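Long-range contacts in hydrolase, NUDIX family (Clostridium perfringens ATCC 13124, PDB 3F6A), which probably hydrolyses nucleoside diphosphates linked to another group, as other members of the NUDIX family do, although its own substrate is not established: residues N4-T8 / P94-H98; L57-Y62 / Y103-T107. All blocks are in the same frame, centred on the assembly; numbering follows the deposited sequence.

Contact 1 of 2, residues N4-T8 / P94-H98; sequences NRHFT and PNHSH
This contact lies at the N-terminal ends of two neighbouring parallel strands of the NUDIX sheet, 7-15 and 98-106. Residues 94 to 97 form the loop that enters the second strand from strand 86-90. Asn4 is extended, the chain then bends in an inverse gamma turn centred on Arg5 (phi/psi -66/52), in which His6 N bonds Asn4 O at 2.6 Å, and it becomes extended again from Phe7. A second inverse gamma turn is centred on Asn95, just after the cis peptide bond before Pro94. The backbones are closest at His6 and His98, with CA atoms 4.5 Å apart. There His98 CA makes a CA-H...O contact of 3.4 Å with His6 O. In this mixed sheet of the NUDIX fold, parallel pairing sets in just beyond, with backbone hydrogen bonds linking His6 and Thr8 to Ile99 and Thr8 to Phe101. Thr8 points toward the loop in the p rotamer. Its OG1 accepts a weak hydrogen bond from His98 ND1 at 3.4 Å, but its strongest polar partner is Asp100. Thr8 CG2 lies 4.4 Å from Pro94 CG. Farther out, His96, also p, bonds within its own loop, with ND1 3.1 Å from Ser97 O. The His6 and His96 rings meet obliquely, centroids 5.7 Å apart and planes at 48°. His6 CD2 is 3.3 Å from Ser97 O. Arg5 NH2 lies over one face of the His96 ring, 3.9 Å from His96 CD2. Phe7 points away from the loop and meets Phe7 of the second subunit edge-to-face.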
ATOM      1  N   ASN A   4      -8.283 -11.985  -4.315  1.00 48.35           N
ATOM      2  CA  ASN A   4      -8.512 -12.230  -5.742  1.00 47.95           C
ATOM      3  C   ASN A   4      -7.610 -11.393  -6.654  1.00 46.17           C
ATOM      4  O   ASN A   4      -7.053 -10.384  -6.235  1.00 44.89           O
ATOM      5  CB  ASN A   4      -9.976 -11.946  -6.083  1.00 50.92           C
ATOM      6  CG  ASN A   4     -10.743 -13.198  -6.466  1.00 52.94           C
ATOM      7  OD1 ASN A   4     -10.661 -14.224  -5.791  1.00 55.16           O
ATOM      8  ND2 ASN A   4     -11.506 -13.115  -7.551  1.00 54.39           N
ATOM      9  N   ARG A   5      -7.492 -11.819  -7.909  1.00 46.29           N
ATOM     10  CA  ARG A   5      -6.667 -11.132  -8.908  1.00 44.59           C
ATOM     11  C   ARG A   5      -7.143  -9.722  -9.301  1.00 43.21           C
ATOM     12  O   ARG A   5      -7.277  -9.398 -10.487  1.00 43.77           O
ATOM     13  CB  ARG A   5      -6.535 -12.009 -10.161  1.00 46.37           C
ATOM     14  CG  ARG A   5      -7.536 -13.165 -10.237  1.00 47.33           C
ATOM     15  CD  ARG A   5      -8.974 -12.659 -10.357  1.00 51.64           C
ATOM     16  NE  ARG A   5      -9.158 -11.809 -11.533  1.00 51.62           N
ATOM     17  CZ  ARG A   5     -10.340 -11.364 -11.949  1.00 51.86           C
ATOM     18  NH1 ARG A   5     -11.446 -11.679 -11.292  1.00 50.60           N
ATOM     19  NH2 ARG A   5     -10.426 -10.618 -13.037  1.00 53.10           N
ATOM     20  N   HIS A   6      -7.365  -8.886  -8.291  1.00 37.46           N
ATOM     21  CA  HIS A   6      -7.819  -7.510  -8.476  1.00 33.13           C
ATOM     22  C   HIS A   6      -6.737  -6.531  -8.035  1.00 29.75           C
ATOM     23  O   HIS A   6      -7.037  -5.437  -7.562  1.00 27.18           O
ATOM     24  CB  HIS A   6      -9.067  -7.265  -7.630  1.00 32.76           C
ATOM     25  CG  HIS A   6     -10.294  -7.939  -8.151  1.00 33.34           C
ATOM     26  ND1 HIS A   6     -11.213  -8.547  -7.324  1.00 33.59           N
ATOM     27  CD2 HIS A   6     -10.775  -8.066  -9.409  1.00 33.26           C
ATOM     28  CE1 HIS A   6     -12.210  -9.020  -8.052  1.00 32.52           C
ATOM     29  NE2 HIS A   6     -11.969  -8.740  -9.319  1.00 33.42           N
ATOM     30  N   PHE A   7      -5.483  -6.930  -8.192  1.00 26.90           N
ATOM     31  CA  PHE A   7      -4.363  -6.098  -7.772  1.00 24.84           C
ATOM     32  C   PHE A   7      -3.371  -5.858  -8.896  1.00 24.10           C
ATOM     33  O   PHE A   7      -2.921  -6.798  -9.556  1.00 23.88           O
ATOM     34  CB  PHE A   7      -3.661  -6.759  -6.583  1.00 24.99           C
ATOM     35  CG  PHE A   7      -4.515  -6.834  -5.346  1.00 25.99           C
ATOM     36  CD1 PHE A   7      -4.462  -5.831  -4.384  1.00 26.40           C
ATOM     37  CD2 PHE A   7      -5.393  -7.897  -5.154  1.00 27.23           C
ATOM     38  CE1 PHE A   7      -5.281  -5.882  -3.252  1.00 28.56           C
ATOM     39  CE2 PHE A   7      -6.213  -7.955  -4.029  1.00 26.42           C
ATOM     40  CZ  PHE A   7      -6.155  -6.951  -3.077  1.00 26.73           C
ATOM     41  N   THR A   8      -3.033  -4.589  -9.101  1.00 21.54           N
ATOM     42  CA  THR A   8      -2.095  -4.191 -10.137  1.00 18.96           C
ATOM     43  C   THR A   8      -1.097  -3.192  -9.554  1.00 19.12           C
ATOM     44  O   THR A   8      -1.263  -2.723  -8.426  1.00 18.21           O
ATOM     45  CB  THR A   8      -2.826  -3.495 -11.305  1.00 20.52           C
ATOM     46  OG1 THR A   8      -3.310  -2.216 -10.872  1.00 19.39           O
ATOM     47  CG2 THR A   8      -4.011  -4.330 -11.779  1.00 21.07           C
ATOM     48  N   PRO A  94      -6.940  -2.727 -16.631  1.00 30.39           N
ATOM     49  CA  PRO A  94      -7.904  -3.733 -17.089  1.00 29.92           C
ATOM     50  C   PRO A  94      -9.347  -3.299 -16.851  1.00 29.46           C
ATOM     51  O   PRO A  94      -9.621  -2.492 -15.960  1.00 28.51           O
ATOM     52  CB  PRO A  94      -7.525  -4.965 -16.272  1.00 29.55           C
ATOM     53  CG  PRO A  94      -7.051  -4.362 -14.990  1.00 29.23           C
ATOM     54  CD  PRO A  94      -6.175  -3.237 -15.481  1.00 30.65           C
ATOM     55  N   ASN A  95     -10.267  -3.853 -17.635  1.00 29.34           N
ATOM     56  CA  ASN A  95     -11.676  -3.495 -17.531  1.00 28.54           C
ATOM     57  C   ASN A  95     -12.480  -4.251 -16.485  1.00 27.06           C
ATOM     58  O   ASN A  95     -13.517  -4.842 -16.779  1.00 26.16           O
ATOM     59  CB  ASN A  95     -12.340  -3.629 -18.896  1.00 30.92           C
ATOM     60  CG  ASN A  95     -11.710  -2.723 -19.927  1.00 33.53           C
ATOM     61  OD1 ASN A  95     -11.554  -1.522 -19.699  1.00 34.29           O
ATOM     62  ND2 ASN A  95     -11.341  -3.290 -21.070  1.00 35.73           N
ATOM     63  N   HIS A  96     -11.975  -4.223 -15.259  1.00 24.38           N
ATOM     64  CA  HIS A  96     -12.622  -4.834 -14.110  1.00 23.61           C
ATOM     65  C   HIS A  96     -12.069  -4.045 -12.929  1.00 22.61           C
ATOM     66  O   HIS A  96     -10.936  -3.561 -12.979  1.00 20.40           O
ATOM     67  CB  HIS A  96     -12.287  -6.329 -14.002  1.00 24.64           C
ATOM     68  CG  HIS A  96     -10.824  -6.626 -13.869  1.00 28.57           C
ATOM     69  ND1 HIS A  96     -10.129  -6.437 -12.692  1.00 32.30           N
ATOM     70  CD2 HIS A  96      -9.931  -7.117 -14.759  1.00 29.47           C
ATOM     71  CE1 HIS A  96      -8.869  -6.801 -12.864  1.00 29.66           C
ATOM     72  NE2 HIS A  96      -8.722  -7.217 -14.108  1.00 32.58           N
ATOM     73  N   SER A  97     -12.872  -3.878 -11.885  1.00 22.05           N
ATOM     74  CA  SER A  97     -12.425  -3.112 -10.729  1.00 22.72           C
ATOM     75  C   SER A  97     -11.112  -3.676 -10.221  1.00 21.05           C
ATOM     76  O   SER A  97     -10.932  -4.890 -10.152  1.00 22.13           O
ATOM     77  CB  SER A  97     -13.478  -3.140  -9.620  1.00 23.33           C
ATOM     78  OG  SER A  97     -13.208  -2.136  -8.655  1.00 26.38           O
ATOM     79  N   HIS A  98     -10.181  -2.793  -9.886  1.00 19.19           N
ATOM     80  CA  HIS A  98      -8.890  -3.238  -9.395  1.00 19.88           C
ATOM     81  C   HIS A  98      -8.180  -2.181  -8.573  1.00 20.80           C
ATOM     82  O   HIS A  98      -8.380  -0.978  -8.763  1.00 20.86           O
ATOM     83  CB  HIS A  98      -7.995  -3.645 -10.567  1.00 20.49           C
ATOM     84  CG  HIS A  98      -7.774  -2.553 -11.569  1.00 20.53           C
ATOM     85  ND1 HIS A  98      -6.656  -1.743 -11.559  1.00 23.27           N
ATOM     86  CD2 HIS A  98      -8.521  -2.146 -12.621  1.00 21.27           C
ATOM     87  CE1 HIS A  98      -6.726  -0.888 -12.565  1.00 20.25           C
ATOM     88  NE2 HIS A  98      -7.847  -1.114 -13.224  1.00 23.03           N
TER

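Contact 2 of 2, residues L57-Y62 / Y103-T107; sequences LNVTLY and YYATT
This is an antiparallel strand pairing in which the short strand 60-61 lies along the end of strand 98-106; the segments run 127° apart end to end. Thr60 and Thr106 form a hydrogen-bonded pair, CA atoms 5.2 Å apart: Thr60 N to Thr106 O is 2.9 Å and Thr106 N to Thr60 O is 3.0 Å. Leu61 and Ala105 follow as a non-hydrogen-bonded pair, CA atoms 4.1 Å apart. Tyr62 N then bonds Tyr104 O at 2.8 Å. Water 1 joins the same residues, 3.0 Å from both Tyr62 O and Tyr104 N. At the other end, Thr107 OG1 (chi1 t) donates to Asn58 O at 2.8 Å. Leu61 (m, t) brings CD2 to 3.8 Å from Ala105 CB, on the face these side chains share; Thr60 and Thr106 project from the other. Val59 CB is 4.2 Å from Ala105 CB. As Leu57 ends the Nudix box, the pairing ties the exit of Nudix helix 43-55 to the central sheet of the alpha/beta/alpha NUDIX fold.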
ATOM      1  N   LEU A  57      13.910  -1.395 -19.042  1.00 20.68           N
ATOM      2  CA  LEU A  57      14.652  -0.609 -18.061  1.00 20.18           C
ATOM      3  C   LEU A  57      14.918  -1.287 -16.729  1.00 21.27           C
ATOM      4  O   LEU A  57      14.117  -2.089 -16.246  1.00 19.22           O
ATOM      5  CB  LEU A  57      13.914   0.699 -17.760  1.00 18.90           C
ATOM      6  CG  LEU A  57      13.654   1.716 -18.871  1.00 20.21           C
ATOM      7  CD1 LEU A  57      12.795   2.848 -18.324  1.00 18.10           C
ATOM      8  CD2 LEU A  57      14.977   2.249 -19.405  1.00 21.22           C
ATOM      9  N   ASN A  58      16.067  -0.947 -16.154  1.00 22.05           N
ATOM     10  CA  ASN A  58      16.455  -1.408 -14.830  1.00 23.07           C
ATOM     11  C   ASN A  58      16.090  -0.177 -14.006  1.00 23.59           C
ATOM     12  O   ASN A  58      16.459   0.936 -14.378  1.00 23.38           O
ATOM     13  CB  ASN A  58      17.966  -1.642 -14.752  1.00 25.45           C
ATOM     14  CG  ASN A  58      18.380  -2.987 -15.301  1.00 27.40           C
ATOM     15  OD1 ASN A  58      19.528  -3.179 -15.695  1.00 32.83           O
ATOM     16  ND2 ASN A  58      17.449  -3.931 -15.319  1.00 26.88           N
ATOM     17  N   VAL A  59      15.365  -0.355 -12.909  1.00 23.69           N
ATOM     18  CA  VAL A  59      14.971   0.791 -12.101  1.00 24.43           C
ATOM     19  C   VAL A  59      15.352   0.692 -10.630  1.00 23.64           C
ATOM     20  O   VAL A  59      15.798  -0.351 -10.148  1.00 23.57           O
ATOM     21  CB  VAL A  59      13.440   1.030 -12.180  1.00 24.19           C
ATOM     22  CG1 VAL A  59      13.035   1.389 -13.596  1.00 20.28           C
ATOM     23  CG2 VAL A  59      12.697  -0.215 -11.713  1.00 25.23           C
ATOM     24  N   THR A  60      15.188   1.806  -9.927  1.00 23.34           N
ATOM     25  CA  THR A  60      15.460   1.873  -8.499  1.00 22.99           C
ATOM     26  C   THR A  60      14.230   2.485  -7.844  1.00 23.17           C
ATOM     27  O   THR A  60      13.988   3.688  -7.946  1.00 21.85           O
ATOM     28  CB  THR A  60      16.692   2.737  -8.193  1.00 23.90           C
ATOM     29  OG1 THR A  60      17.869   2.044  -8.624  1.00 24.30           O
ATOM     30  CG2 THR A  60      16.795   3.024  -6.693  1.00 24.65           C
ATOM     31  N   LEU A  61      13.442   1.644  -7.187  1.00 23.14           N
ATOM     32  CA  LEU A  61      12.228   2.107  -6.534  1.00 23.62           C
ATOM     33  C   LEU A  61      12.534   2.995  -5.334  1.00 22.94           C
ATOM     34  O   LEU A  61      13.453   2.724  -4.564  1.00 22.39           O
ATOM     35  CB  LEU A  61      11.393   0.913  -6.071  1.00 22.49           C
ATOM     36  CG  LEU A  61      10.894  -0.076  -7.123  1.00 24.04           C
ATOM     37  CD1 LEU A  61      10.259  -1.271  -6.425  1.00 24.27           C
ATOM     38  CD2 LEU A  61       9.889   0.597  -8.035  1.00 23.68           C
ATOM     39  N   TYR A  62      11.762   4.065  -5.185  1.00 22.66           N
ATOM     40  CA  TYR A  62      11.936   4.953  -4.047  1.00 21.11           C
ATOM     41  C   TYR A  62      11.486   4.123  -2.849  1.00 21.92           C
ATOM     42  O   TYR A  62      10.359   3.618  -2.824  1.00 21.65           O
ATOM     43  CB  TYR A  62      11.050   6.186  -4.206  1.00 22.39           C
ATOM     44  CG  TYR A  62      11.008   7.080  -2.997  1.00 21.51           C
ATOM     45  CD1 TYR A  62      12.156   7.733  -2.542  1.00 22.11           C
ATOM     46  CD2 TYR A  62       9.811   7.280  -2.304  1.00 21.80           C
ATOM     47  CE1 TYR A  62      12.115   8.561  -1.426  1.00 24.81           C
ATOM     48  CE2 TYR A  62       9.759   8.109  -1.190  1.00 24.89           C
ATOM     49  CZ  TYR A  62      10.914   8.743  -0.757  1.00 25.80           C
ATOM     50  OH  TYR A  62      10.866   9.544   0.358  1.00 26.90           O
ATOM     51  N   TYR A 103       4.004   3.283  -7.409  1.00 17.51           N
ATOM     52  CA  TYR A 103       5.378   3.442  -6.953  1.00 18.78           C
ATOM     53  C   TYR A 103       6.107   4.458  -7.816  1.00 18.08           C
ATOM     54  O   TYR A 103       5.771   4.647  -8.988  1.00 18.76           O
ATOM     55  CB  TYR A 103       6.125   2.108  -7.053  1.00 19.02           C
ATOM     56  CG  TYR A 103       5.613   1.025  -6.140  1.00 19.51           C
ATOM     57  CD1 TYR A 103       6.260   0.736  -4.941  1.00 22.75           C
ATOM     58  CD2 TYR A 103       4.476   0.281  -6.475  1.00 23.44           C
ATOM     59  CE1 TYR A 103       5.792  -0.268  -4.093  1.00 22.21           C
ATOM     60  CE2 TYR A 103       4.002  -0.726  -5.633  1.00 23.63           C
ATOM     61  CZ  TYR A 103       4.667  -0.990  -4.446  1.00 24.47           C
ATOM     62  OH  TYR A 103       4.209  -1.977  -3.610  1.00 31.42           O
ATOM     63  N   TYR A 104       7.106   5.116  -7.234  1.00 18.04           N
ATOM     64  CA  TYR A 104       7.919   6.077  -7.968  1.00 17.71           C
ATOM     65  C   TYR A 104       9.317   5.473  -7.984  1.00 18.46           C
ATOM     66  O   TYR A 104       9.724   4.819  -7.023  1.00 19.04           O
ATOM     67  CB  TYR A 104       7.941   7.448  -7.272  1.00 18.93           C
ATOM     68  CG  TYR A 104       6.590   8.145  -7.177  1.00 16.73           C
ATOM     69  CD1 TYR A 104       5.531   7.789  -8.013  1.00 16.47           C
ATOM     70  CD2 TYR A 104       6.385   9.178  -6.265  1.00 18.73           C
ATOM     71  CE1 TYR A 104       4.296   8.449  -7.943  1.00 18.38           C
ATOM     72  CE2 TYR A 104       5.161   9.844  -6.184  1.00 19.30           C
ATOM     73  CZ  TYR A 104       4.121   9.474  -7.025  1.00 17.80           C
ATOM     74  OH  TYR A 104       2.915  10.138  -6.938  1.00 18.64           O
ATOM     75  N   ALA A 105      10.049   5.681  -9.071  1.00 18.47           N
ATOM     76  CA  ALA A 105      11.392   5.127  -9.193  1.00 18.62           C
ATOM     77  C   ALA A 105      12.274   5.965 -10.107  1.00 20.12           C
ATOM     78  O   ALA A 105      11.819   6.914 -10.733  1.00 16.65           O
ATOM     79  CB  ALA A 105      11.313   3.707  -9.731  1.00 16.46           C
ATOM     80  N   THR A 106      13.545   5.589 -10.177  1.00 21.09           N
ATOM     81  CA  THR A 106      14.509   6.278 -11.019  1.00 22.46           C
ATOM     82  C   THR A 106      15.162   5.269 -11.961  1.00 22.26           C
ATOM     83  O   THR A 106      15.125   4.065 -11.711  1.00 23.72           O
ATOM     84  CB  THR A 106      15.617   6.928 -10.169  1.00 23.61           C
ATOM     85  OG1 THR A 106      16.279   5.913  -9.404  1.00 23.89           O
ATOM     86  CG2 THR A 106      15.029   7.971  -9.221  1.00 24.28           C
ATOM     87  N   THR A 107      15.746   5.771 -13.047  1.00 22.92           N
ATOM     88  CA  THR A 107      16.457   4.938 -14.014  1.00 22.90           C
ATOM     89  C   THR A 107      17.599   5.796 -14.576  1.00 24.39           C
ATOM     90  O   THR A 107      17.561   7.022 -14.484  1.00 22.61           O
ATOM     91  CB  THR A 107      15.527   4.440 -15.148  1.00 23.81           C
ATOM     92  OG1 THR A 107      16.136   3.321 -15.807  1.00 22.50           O
ATOM     93  CG2 THR A 107      15.256   5.535 -16.153  1.00 22.83           C
TER
HETATM   94  O   HOH W   1       7.886   4.047  -4.526  1.00 17.88           O

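How the contacts relate
Strands 7-15 and 98-106 are neighbours in one sheet and tie the two contacts together. Contact 1 lies where both begin; contact 2 lies at the far end of strand 98-106. Their centres are 23 Å apart, and their nearest atoms about 6 Å. The segments alternate along the chain, so the contacts interlock in sequence. Contact 2 follows helix 43-55, which in relatives carries metal-binding glutamates of the catalytic site; Val59 and Tyr103 pack on it. Contact 1 is remote from this end of the helix, but Asn4 and His6 pack on Val39 and Asn40 of the second subunit, within that subunit's Nudix box. No metal or ligand is part of either contact.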